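Local atomic coordinates of diaminopimelate decarboxylase (Methanocaldococcus jannaschii, PDB entry 1TUF), a protein that decarboxylates meso-diaminopimelate to L-lysine, the final step of lysine biosynthesis through the diaminopimelate pathway, using pyridoxal 5'-phosphate as cofactor. Residues S36-K41 with T406-V411; E49-W54 with D266-I271; S137-I142 with L197-V202; I339-V344 with D377-F382. All blocks are in the same frame, centred on the assembly; numbering follows the deposited sequence.

Contact 1. Residues S36-K41 with T406-V411; sequences SEEQIK and TSKKGV
Glu37, the first residue of helix 37-51, gives its backbone N to the carbonyl O of Thr406 in a bond of 3.0 Å. One residue earlier, Ser36 pairs with Thr406 as a parallel beta bridge, so the strand ends exactly where the helix starts. Serine suits this N-cap: its OG accepts from Gln39 N at 3.2 Å and also bonds Asp17, which takes the hydroxyl of Thr406 as well.

The Glu37 side chain runs alongside the end of strand 402-407. Its CB rests 3.4 Å from Thr406 O and 3.7 Å from Ser407 CB. With CG anti to the backbone N (chi1 180°) and the chain extended beyond it, CG continues past Ser407, 4.0 Å from the same CB. CD closes to 3.3 Å of Ser407 CB, and OE2 to 3.1 Å of it. The carboxylate therefore lies against the methylene of Ser407 and not its hydroxyl, which is turned to its own hairpin: OG donates to Gly410 O, 3.2 Å away, an oxygen that also accepts Ser407 N across the type I turn from Ser407 to Gly410. Nearer the solvent, Glu38 OE1 passes near the aliphatic CG of Lys408.

Within this buried contact, the carboxylate of Glu37 finds its strongest partner elsewhere, as OE1 bonds NE2 of His432 of the second subunit. A glutamate here thus joins the domain junction to the dimer interface, and an N-H donated by the imidazole would probably stabilise a negative charge on it.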
# COMPACT_ATOMS: atom_id res chain seq x y z
N SER A 36 -9.02 20.91 1.69
CA SER A 36 -9.87 22.10 1.65
C SER A 36 -11.16 21.92 2.45
O SER A 36 -12.04 21.16 2.05
CB SER A 36 -10.25 22.44 0.20
OG SER A 36 -11.13 23.55 0.13
N GLU A 37 -11.27 22.62 3.56
CA GLU A 37 -12.46 22.51 4.39
C GLU A 37 -13.72 22.84 3.57
O GLU A 37 -14.70 22.09 3.59
CB GLU A 37 -12.33 23.44 5.59
CG GLU A 37 -13.50 23.42 6.54
CD GLU A 37 -13.20 24.13 7.84
OE1 GLU A 37 -12.43 23.58 8.65
OE2 GLU A 37 -13.73 25.24 8.05
N GLU A 38 -13.68 23.96 2.86
CA GLU A 38 -14.81 24.39 2.03
C GLU A 38 -15.20 23.35 0.98
O GLU A 38 -16.39 23.05 0.82
CB GLU A 38 -14.50 25.72 1.33
CG GLU A 38 -14.75 26.93 2.22
CD GLU A 38 -16.20 27.02 2.64
OE1 GLU A 38 -16.49 27.62 3.70
OE2 GLU A 38 -17.07 26.50 1.90
N GLN A 39 -14.23 22.80 0.27
CA GLN A 39 -14.57 21.81 -0.74
C GLN A 39 -15.36 20.67 -0.11
O GLN A 39 -16.28 20.14 -0.72
CB GLN A 39 -13.32 21.25 -1.42
CG GLN A 39 -13.65 20.24 -2.52
CD GLN A 39 -14.46 20.86 -3.66
OE1 GLN A 39 -13.98 21.75 -4.37
NE2 GLN A 39 -15.70 20.40 -3.82
N ILE A 40 -15.00 20.29 1.11
CA ILE A 40 -15.72 19.21 1.78
C ILE A 40 -17.16 19.64 2.07
O ILE A 40 -18.09 18.83 1.97
CB ILE A 40 -15.03 18.81 3.09
CG1 ILE A 40 -13.61 18.30 2.78
CG2 ILE A 40 -15.86 17.72 3.80
CD1 ILE A 40 -12.76 17.99 3.99
N LYS A 41 -17.34 20.91 2.43
CA LYS A 41 -18.68 21.42 2.72
C LYS A 41 -19.50 21.39 1.44
O LYS A 41 -20.68 21.01 1.44
CB LYS A 41 -18.62 22.86 3.25
CG LYS A 41 -18.14 23.01 4.69
CD LYS A 41 -18.25 24.47 5.15
CE LYS A 41 -17.62 24.70 6.52
NZ LYS A 41 -17.72 26.13 6.96
N THR A 406 -7.05 23.87 4.95
CA THR A 406 -7.25 25.27 4.61
C THR A 406 -8.73 25.61 4.81
O THR A 406 -9.60 25.00 4.18
CB THR A 406 -6.83 25.59 3.13
OG1 THR A 406 -7.50 24.70 2.23
CG2 THR A 406 -5.32 25.45 2.95
N SER A 407 -9.02 26.56 5.71
CA SER A 407 -10.40 26.99 5.97
C SER A 407 -10.42 28.51 6.07
O SER A 407 -9.37 29.16 6.05
CB SER A 407 -10.93 26.40 7.27
OG SER A 407 -10.24 26.91 8.40
N LYS A 408 -11.61 29.09 6.19
CA LYS A 408 -11.72 30.54 6.30
C LYS A 408 -11.07 30.95 7.61
O LYS A 408 -10.63 32.09 7.78
CB LYS A 408 -13.19 30.98 6.28
CG LYS A 408 -14.01 30.50 5.08
CD LYS A 408 -13.44 30.93 3.72
CE LYS A 408 -13.68 32.42 3.40
NZ LYS A 408 -12.94 33.41 4.25
N LYS A 409 -10.98 30.00 8.54
CA LYS A 409 -10.37 30.26 9.84
C LYS A 409 -8.86 30.39 9.70
O LYS A 409 -8.19 31.01 10.54
CB LYS A 409 -10.71 29.14 10.82
CG LYS A 409 -11.61 29.54 11.99
CD LYS A 409 -13.08 29.66 11.59
CE LYS A 409 -14.01 29.73 12.83
NZ LYS A 409 -13.85 30.96 13.67
N GLY A 410 -8.32 29.79 8.65
CA GLY A 410 -6.89 29.84 8.41
C GLY A 410 -6.38 28.46 8.02
O GLY A 410 -7.17 27.56 7.74
N VAL A 411 -5.06 28.30 7.99
CA VAL A 411 -4.44 27.02 7.65
C VAL A 411 -3.95 26.34 8.93
O VAL A 411 -3.23 26.94 9.72
CB VAL A 411 -3.23 27.20 6.69
CG1 VAL A 411 -3.73 27.53 5.30
CG2 VAL A 411 -2.32 28.31 7.18

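Contact 2. Residues E49-W54 with D266-I271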
# COMPACT_ATOMS: atom_id res chain seq x y z
N GLU A 49 -28.64 18.79 -0.70
CA GLU A 49 -29.51 19.57 -1.56
C GLU A 49 -30.15 18.71 -2.65
O GLU A 49 -31.27 18.96 -3.07
CB GLU A 49 -28.71 20.70 -2.22
CG GLU A 49 -29.54 21.75 -2.93
CD GLU A 49 -30.52 22.44 -1.99
OE1 GLU A 49 -30.08 22.94 -0.92
OE2 GLU A 49 -31.73 22.49 -2.32
N ALA A 50 -29.43 17.68 -3.09
CA ALA A 50 -29.93 16.81 -4.14
C ALA A 50 -30.84 15.70 -3.64
O ALA A 50 -31.59 15.11 -4.42
CB ALA A 50 -28.78 16.22 -4.92
N PHE A 51 -30.80 15.42 -2.35
CA PHE A 51 -31.63 14.36 -1.80
C PHE A 51 -32.73 14.84 -0.87
O PHE A 51 -33.54 14.04 -0.40
CB PHE A 51 -30.74 13.35 -1.08
CG PHE A 51 -30.12 12.32 -1.99
CD1 PHE A 51 -30.77 11.11 -2.22
CD2 PHE A 51 -28.90 12.56 -2.61
CE1 PHE A 51 -30.21 10.16 -3.07
CE2 PHE A 51 -28.33 11.62 -3.46
CZ PHE A 51 -28.99 10.41 -3.69
N LYS A 52 -32.76 16.15 -0.60
CA LYS A 52 -33.78 16.71 0.29
C LYS A 52 -35.17 16.32 -0.17
O LYS A 52 -36.13 16.36 0.59
CB LYS A 52 -33.67 18.23 0.37
CG LYS A 52 -32.71 18.74 1.44
CD LYS A 52 -32.63 20.27 1.44
CE LYS A 52 -31.63 20.78 2.47
NZ LYS A 52 -31.45 22.26 2.38
N ARG A 53 -35.25 15.95 -1.44
CA ARG A 53 -36.51 15.55 -2.04
C ARG A 53 -37.08 14.30 -1.37
O ARG A 53 -38.29 14.08 -1.37
CB ARG A 53 -36.29 15.29 -3.53
CG ARG A 53 -37.53 14.83 -4.27
CD ARG A 53 -37.19 14.46 -5.70
NE ARG A 53 -38.24 13.64 -6.30
CZ ARG A 53 -38.11 12.98 -7.44
NH1 ARG A 53 -36.97 13.05 -8.12
NH2 ARG A 53 -39.11 12.25 -7.90
N TRP A 54 -36.21 13.49 -0.77
CA TRP A 54 -36.65 12.26 -0.12
C TRP A 54 -37.41 12.46 1.19
O TRP A 54 -38.28 11.66 1.54
CB TRP A 54 -35.44 11.33 0.11
CG TRP A 54 -35.82 10.00 0.66
CD1 TRP A 54 -35.66 9.57 1.94
CD2 TRP A 54 -36.48 8.94 -0.04
NE1 TRP A 54 -36.17 8.30 2.08
CE2 TRP A 54 -36.68 7.89 0.88
CE3 TRP A 54 -36.91 8.78 -1.36
CZ2 TRP A 54 -37.30 6.69 0.52
CZ3 TRP A 54 -37.53 7.59 -1.72
CH2 TRP A 54 -37.72 6.55 -0.78
N ASP A 266 -27.89 13.97 -10.42
CA ASP A 266 -28.24 12.90 -11.34
C ASP A 266 -28.45 11.59 -10.59
O ASP A 266 -29.37 10.83 -10.90
CB ASP A 266 -27.13 12.73 -12.38
CG ASP A 266 -26.79 14.02 -13.10
OD1 ASP A 266 -27.69 14.63 -13.72
OD2 ASP A 266 -25.61 14.44 -13.04
N LEU A 267 -27.61 11.32 -9.59
CA LEU A 267 -27.70 10.09 -8.81
C LEU A 267 -28.96 10.10 -7.95
O LEU A 267 -29.61 9.06 -7.75
CB LEU A 267 -26.45 9.95 -7.93
CG LEU A 267 -26.16 8.67 -7.13
CD1 LEU A 267 -26.96 8.65 -5.85
CD2 LEU A 267 -26.45 7.44 -7.97
N ALA A 268 -29.32 11.27 -7.44
CA ALA A 268 -30.50 11.41 -6.60
C ALA A 268 -31.77 11.11 -7.40
O ALA A 268 -32.61 10.31 -6.98
CB ALA A 268 -30.57 12.81 -6.02
N ASP A 269 -31.90 11.76 -8.55
CA ASP A 269 -33.06 11.55 -9.39
C ASP A 269 -33.21 10.09 -9.75
O ASP A 269 -34.29 9.52 -9.64
CB ASP A 269 -32.97 12.39 -10.66
CG ASP A 269 -32.86 13.87 -10.35
OD1 ASP A 269 -33.51 14.32 -9.39
OD2 ASP A 269 -32.14 14.58 -11.08
N ALA A 270 -32.10 9.47 -10.18
CA ALA A 270 -32.13 8.06 -10.55
C ALA A 270 -32.61 7.16 -9.43
O ALA A 270 -33.48 6.31 -9.63
CB ALA A 270 -30.74 7.62 -11.00
N ILE A 271 -32.05 7.34 -8.24
CA ILE A 271 -32.45 6.52 -7.10
C ILE A 271 -33.85 6.84 -6.62
O ILE A 271 -34.71 5.96 -6.55
CB ILE A 271 -31.46 6.69 -5.91
CG1 ILE A 271 -30.09 6.13 -6.29
CG2 ILE A 271 -31.99 5.99 -4.67
CD1 ILE A 271 -29.09 6.13 -5.16
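The methyl group of Ala268 is the bump of this contact, and Phe51 with Ala50 forms the hollow that receives it. Ala268 CB stands over the middle of the Phe51 ring, 3.6 Å from the centroid and only 13° off the ring normal, a CH-pi contact made face on. Beside the ring, the same CB meets the chain of Ala50: its carbonyl O at 3.0 Å and its CB at 4.0 Å. Alanine suits position 268, where the backbones close to 5.7 Å between Phe51 CA and Ala268 CA, and Ala50 brings only a methyl to the same spot.

Phe51 has CG anti to its carbonyl carbon (chi1 -83°), which carries the ring against helix 264-276. Its far corner also meets a second bump: Leu267 CD1 touches CZ at 3.4 Å, lying at the ring edge and in its plane. Face and edge are thus filled by consecutive residues of one helix. Elsewhere the ring stacks with Phe62 and packs on Leu287 and Leu289 of strand 286-289.

Toward the surface, Arg53 stretches across to Asp269. The chains cross at about a right angle with their flat groups 44° apart, and NH1 stays 3.9 Å from OD1, a long salt bridge. The stronger ionic partners are Glu57 for Arg53 and Lys265 for Asp269.

The arrangement is that of the helical layer of an alpha/beta (TIM) barrel, where helix 37-51 and helix 264-276 sit side by side over the strands; the Phe51 side chain lies about 7 Å from that of Pro291, a residue of the pyridoxal phosphate site.

Contact 3. Residues S137-I142 with L197-V202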
# COMPACT_ATOMS: atom_id res chain seq x y z
N SER A 137 -22.81 -16.43 9.77
CA SER A 137 -21.83 -16.66 10.81
C SER A 137 -21.68 -15.39 11.63
O SER A 137 -21.47 -15.45 12.84
CB SER A 137 -20.47 -17.01 10.19
OG SER A 137 -19.50 -17.20 11.20
N GLU A 138 -21.81 -14.25 10.97
CA GLU A 138 -21.71 -12.96 11.64
C GLU A 138 -22.95 -12.71 12.51
O GLU A 138 -22.83 -12.23 13.64
CB GLU A 138 -21.55 -11.84 10.61
CG GLU A 138 -21.24 -10.49 11.21
CD GLU A 138 -21.34 -9.34 10.22
OE1 GLU A 138 -20.94 -9.51 9.05
OE2 GLU A 138 -21.81 -8.25 10.62
N LEU A 139 -24.12 -13.03 11.98
CA LEU A 139 -25.39 -12.84 12.69
C LEU A 139 -25.40 -13.65 13.99
O LEU A 139 -25.74 -13.15 15.06
CB LEU A 139 -26.57 -13.27 11.82
CG LEU A 139 -27.92 -12.56 11.93
CD1 LEU A 139 -29.00 -13.48 11.37
CD2 LEU A 139 -28.24 -12.22 13.37
N ILE A 140 -25.02 -14.92 13.88
CA ILE A 140 -24.97 -15.81 15.03
C ILE A 140 -24.02 -15.27 16.10
O ILE A 140 -24.24 -15.48 17.29
CB ILE A 140 -24.48 -17.20 14.63
CG1 ILE A 140 -25.51 -17.86 13.71
CG2 ILE A 140 -24.18 -18.02 15.86
CD1 ILE A 140 -25.10 -19.24 13.23
N LEU A 141 -22.96 -14.60 15.66
CA LEU A 141 -21.97 -14.04 16.58
C LEU A 141 -22.53 -12.80 17.25
O LEU A 141 -22.44 -12.64 18.47
CB LEU A 141 -20.68 -13.66 15.83
CG LEU A 141 -19.37 -13.80 16.61
CD1 LEU A 141 -18.31 -12.97 15.92
CD2 LEU A 141 -19.53 -13.33 18.04
N ILE A 142 -23.10 -11.91 16.44
CA ILE A 142 -23.69 -10.68 16.95
C ILE A 142 -24.78 -11.00 17.98
O ILE A 142 -24.77 -10.48 19.09
CB ILE A 142 -24.31 -9.84 15.82
CG1 ILE A 142 -23.22 -9.44 14.83
CG2 ILE A 142 -25.00 -8.62 16.40
CD1 ILE A 142 -23.74 -8.68 13.64
N LEU A 197 -34.96 -12.67 12.61
CA LEU A 197 -36.27 -12.37 13.19
C LEU A 197 -36.62 -13.30 14.35
O LEU A 197 -37.41 -12.92 15.22
CB LEU A 197 -37.36 -12.45 12.12
CG LEU A 197 -37.28 -11.31 11.12
CD1 LEU A 197 -38.36 -11.46 10.06
CD2 LEU A 197 -37.42 -9.99 11.86
N GLU A 198 -36.05 -14.49 14.37
CA GLU A 198 -36.34 -15.43 15.45
C GLU A 198 -35.35 -15.34 16.61
O GLU A 198 -35.47 -16.07 17.60
CB GLU A 198 -36.36 -16.87 14.92
CG GLU A 198 -37.49 -17.15 13.92
CD GLU A 198 -38.85 -16.78 14.48
OE1 GLU A 198 -39.24 -17.33 15.54
OE2 GLU A 198 -39.53 -15.93 13.85
N MET A 199 -34.36 -14.46 16.49
CA MET A 199 -33.38 -14.29 17.55
C MET A 199 -33.86 -13.21 18.50
O MET A 199 -34.46 -12.22 18.08
CB MET A 199 -32.01 -13.91 16.97
CG MET A 199 -31.43 -14.99 16.06
SD MET A 199 -29.92 -14.51 15.21
CE MET A 199 -28.96 -16.01 15.38
N GLU A 200 -33.59 -13.40 19.79
CA GLU A 200 -34.02 -12.46 20.82
C GLU A 200 -33.11 -11.28 21.09
O GLU A 200 -33.49 -10.38 21.84
CB GLU A 200 -34.25 -13.21 22.14
CG GLU A 200 -35.37 -14.22 22.11
CD GLU A 200 -35.63 -14.81 23.48
OE1 GLU A 200 -36.01 -14.04 24.39
OE2 GLU A 200 -35.44 -16.04 23.65
N TYR A 201 -31.92 -11.24 20.49
CA TYR A 201 -31.03 -10.13 20.79
C TYR A 201 -30.59 -9.28 19.60
O TYR A 201 -29.64 -8.50 19.69
CB TYR A 201 -29.82 -10.67 21.56
CG TYR A 201 -30.22 -11.66 22.63
CD1 TYR A 201 -30.32 -13.03 22.34
CD2 TYR A 201 -30.56 -11.23 23.91
CE1 TYR A 201 -30.75 -13.94 23.31
CE2 TYR A 201 -30.99 -12.13 24.88
CZ TYR A 201 -31.08 -13.48 24.58
OH TYR A 201 -31.51 -14.38 25.54
N VAL A 202 -31.31 -9.42 18.49
CA VAL A 202 -31.03 -8.65 17.30
C VAL A 202 -32.31 -7.97 16.85
O VAL A 202 -33.41 -8.48 17.05
CB VAL A 202 -30.50 -9.55 16.17
CG1 VAL A 202 -29.16 -10.16 16.58
CG2 VAL A 202 -31.51 -10.64 15.85
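Ile142, whose side chain meets Val202, is fixed in its helix by a backbone bond of 2.8 Å from its N to the carbonyl O of Glu138. That i to i+4 link belongs to helix 136-149 of the pyridoxal-binding alpha/beta barrel, and the contact joins this helix to the loop that leads from helix 188-197 into barrel strand 202-208.

The joining surface is apolar. Leu139 is the central residue: its CD2 methyl touches two partners, Met199 SD at 3.4 Å and Val202 CG1 at 3.9 Å. The side chain crosses Met199 obliquely and Val202 at about a right angle. CD1 also stays near the sulfur, so both methyls of Leu139 face it, CD2 the nearer. A leucine fits because its branched end puts CD2 out from the helix, where this single methyl reaches both partners, with CD1 still beside the sulfur.

Met199 is the long, flexible member, reaching out from a loop that has no regular structure until Val202. Its chain stays extended at chi2 (174°) and bends only at chi3, which turns the terminal methyl back to the helix. Beta-branched Val202, starting the strand, offers CG1 to both Leu139 and Ile142. Behind them, Ile142 packs on Phe131 and Val133 of strand 130-133, while Ala196 backs Leu139 and Val202 from helix 188-197.

At the more exposed margin, the Met199 CE methyl lies 4.0 Å from Ile140 CA and 4.3 Å from Ile140 CG1.

Contact 4. Residues I339-V344 with D377-F382; sequences IINCKV and DVLAIF
Ile340 and Ala380 form a hydrogen-bonded antiparallel pair: Ala380 N donates to Ile340 O at 2.8 Å, and Ile340 N returns a bond to Ala380 O at 3.1 Å. The next rung is Cys342 N to Val378 O, 2.9 Å long.

Beyond the ladder, Asn341 ND2 gives a fairly straight bond (163°) to Asp377 OD2 at 3.2 Å, in its own amide plane but from above the carboxylate, 55° out of that plane. CG anti to the backbone N (chi1 -173°) swings the amide across to the aspartate. Its OD1 accepts from a water at 2.7 Å, and that water in turn accepts from Val378 N. Asparagine, donor and acceptor in one group, suits this strand end; ND2 also serves Asp371 O, and Asp377 OD2 takes Glu374 N.

Packing splits between two faces. On one, Ile339 and Ile381 meet through their CG1 atoms, and Leu379 CD2 lies against Asn341. On the other, Cys342 SG rests 3.8 Å from Ala380 CB, while Ile340 sends CD1 to the Phe382 ring edge, 3.7 Å from CE1. Beta-branched residues and the small alanine suit such close, extended chains.

Strand 378-381 also pairs with strand 300-311, so the pair is an antiparallel part of the mixed sheet of the beta domain that accompanies the barrel in fold-type III pyridoxal phosphate enzymes; the Ile381 side chain is about 7 Å from that of Arg329, an inferred substrate-binding residue.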
# COMPACT_ATOMS: atom_id res chain seq x y z
N ILE A 339 -2.09 16.81 -12.79
CA ILE A 339 -0.86 17.35 -12.20
C ILE A 339 -0.46 18.67 -12.85
O ILE A 339 -0.48 18.79 -14.07
CB ILE A 339 0.31 16.35 -12.38
CG1 ILE A 339 -0.04 15.01 -11.71
CG2 ILE A 339 1.59 16.94 -11.80
CD1 ILE A 339 1.05 13.95 -11.85
N ILE A 340 -0.09 19.65 -12.04
CA ILE A 340 0.33 20.95 -12.57
C ILE A 340 1.47 21.56 -11.77
O ILE A 340 1.83 21.09 -10.69
CB ILE A 340 -0.81 21.98 -12.56
CG1 ILE A 340 -1.19 22.28 -11.11
CG2 ILE A 340 -2.00 21.48 -13.36
CD1 ILE A 340 -2.15 23.42 -10.96
N ASN A 341 2.03 22.64 -12.31
CA ASN A 341 3.11 23.36 -11.67
C ASN A 341 2.44 24.54 -10.97
O ASN A 341 1.70 25.30 -11.60
CB ASN A 341 4.08 23.88 -12.74
CG ASN A 341 5.33 24.50 -12.15
OD1 ASN A 341 5.34 24.96 -11.00
ND2 ASN A 341 6.40 24.52 -12.94
N CYS A 342 2.69 24.69 -9.68
CA CYS A 342 2.09 25.78 -8.91
C CYS A 342 2.49 27.16 -9.43
O CYS A 342 2.00 28.18 -8.94
CB CYS A 342 2.46 25.65 -7.44
SG CYS A 342 1.71 24.21 -6.67
N LYS A 343 3.38 27.18 -10.42
CA LYS A 343 3.85 28.43 -11.01
C LYS A 343 3.61 28.39 -12.51
O LYS A 343 3.99 27.44 -13.19
CB LYS A 343 5.35 28.61 -10.72
CG LYS A 343 5.75 29.99 -10.20
CD LYS A 343 5.47 31.08 -11.22
CE LYS A 343 5.99 32.45 -10.76
NZ LYS A 343 5.38 32.95 -9.49
N VAL A 344 2.96 29.43 -13.03
CA VAL A 344 2.66 29.51 -14.46
C VAL A 344 3.83 30.13 -15.22
O VAL A 344 4.18 31.29 -15.01
CB VAL A 344 1.40 30.36 -14.72
CG1 VAL A 344 1.11 30.41 -16.21
CG2 VAL A 344 0.22 29.77 -13.98
N ASP A 377 10.66 24.16 -8.11
CA ASP A 377 9.23 24.35 -8.29
C ASP A 377 8.44 23.36 -7.48
O ASP A 377 8.94 22.30 -7.09
CB ASP A 377 8.83 24.21 -9.76
CG ASP A 377 9.29 25.37 -10.62
OD1 ASP A 377 9.62 26.45 -10.05
OD2 ASP A 377 9.31 25.21 -11.86
N VAL A 378 7.18 23.71 -7.21
CA VAL A 378 6.32 22.84 -6.45
C VAL A 378 5.20 22.37 -7.34
O VAL A 378 4.41 23.18 -7.82
CB VAL A 378 5.74 23.54 -5.22
CG1 VAL A 378 4.79 22.62 -4.50
CG2 VAL A 378 6.86 23.99 -4.30
N LEU A 379 5.13 21.07 -7.58
CA LEU A 379 4.07 20.54 -8.41
C LEU A 379 2.90 20.21 -7.49
O LEU A 379 3.07 20.05 -6.28
CB LEU A 379 4.55 19.29 -9.15
CG LEU A 379 5.79 19.44 -10.04
CD1 LEU A 379 6.08 18.14 -10.75
CD2 LEU A 379 5.56 20.56 -11.06
N ALA A 380 1.70 20.12 -8.06
CA ALA A 380 0.52 19.80 -7.27
C ALA A 380 -0.28 18.70 -7.93
O ALA A 380 -0.56 18.76 -9.12
CB ALA A 380 -0.34 21.03 -7.10
N ILE A 381 -0.63 17.67 -7.17
CA ILE A 381 -1.42 16.60 -7.73
C ILE A 381 -2.84 16.70 -7.16
O ILE A 381 -3.03 16.79 -5.95
CB ILE A 381 -0.78 15.23 -7.45
CG1 ILE A 381 -1.68 14.12 -7.98
CG2 ILE A 381 -0.55 15.05 -5.99
CD1 ILE A 381 -1.00 12.76 -8.00
N PHE A 382 -3.82 16.68 -8.05
CA PHE A 382 -5.23 16.81 -7.69
C PHE A 382 -5.95 15.55 -7.21
O PHE A 382 -5.54 14.42 -7.48
CB PHE A 382 -6.02 17.38 -8.88
CG PHE A 382 -5.75 18.83 -9.20
CD1 PHE A 382 -4.47 19.36 -9.08
CD2 PHE A 382 -6.77 19.66 -9.67
CE1 PHE A 382 -4.21 20.69 -9.44
CE2 PHE A 382 -6.52 20.99 -10.04
CZ PHE A 382 -5.24 21.50 -9.92
O HOH W 1 5.91 26.13 -8.67

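How the contacts relate
Contacts 1 and 2 share helix 37-51: contact 1 holds its start against the beta domain, contact 2 its end within the barrel, with centres 26 Å apart. Contact 4 reaches the same mixed sheet as contact 1, at a centre distance of 20 Å. Contact 3 belongs to the barrel, like contact 2, but lies 34 Å from it and 53 Å from contact 4, centre to centre. Contacts 2, 3 and 4 are all nested within the chain loop that contact 1 closes. Contacts 1 and 3 both touch the second subunit. The Ile381 side chain of contact 4 lies about 11 Å from a bound azelaic acid, whereas contacts 1 and 3 lie away from the known sites.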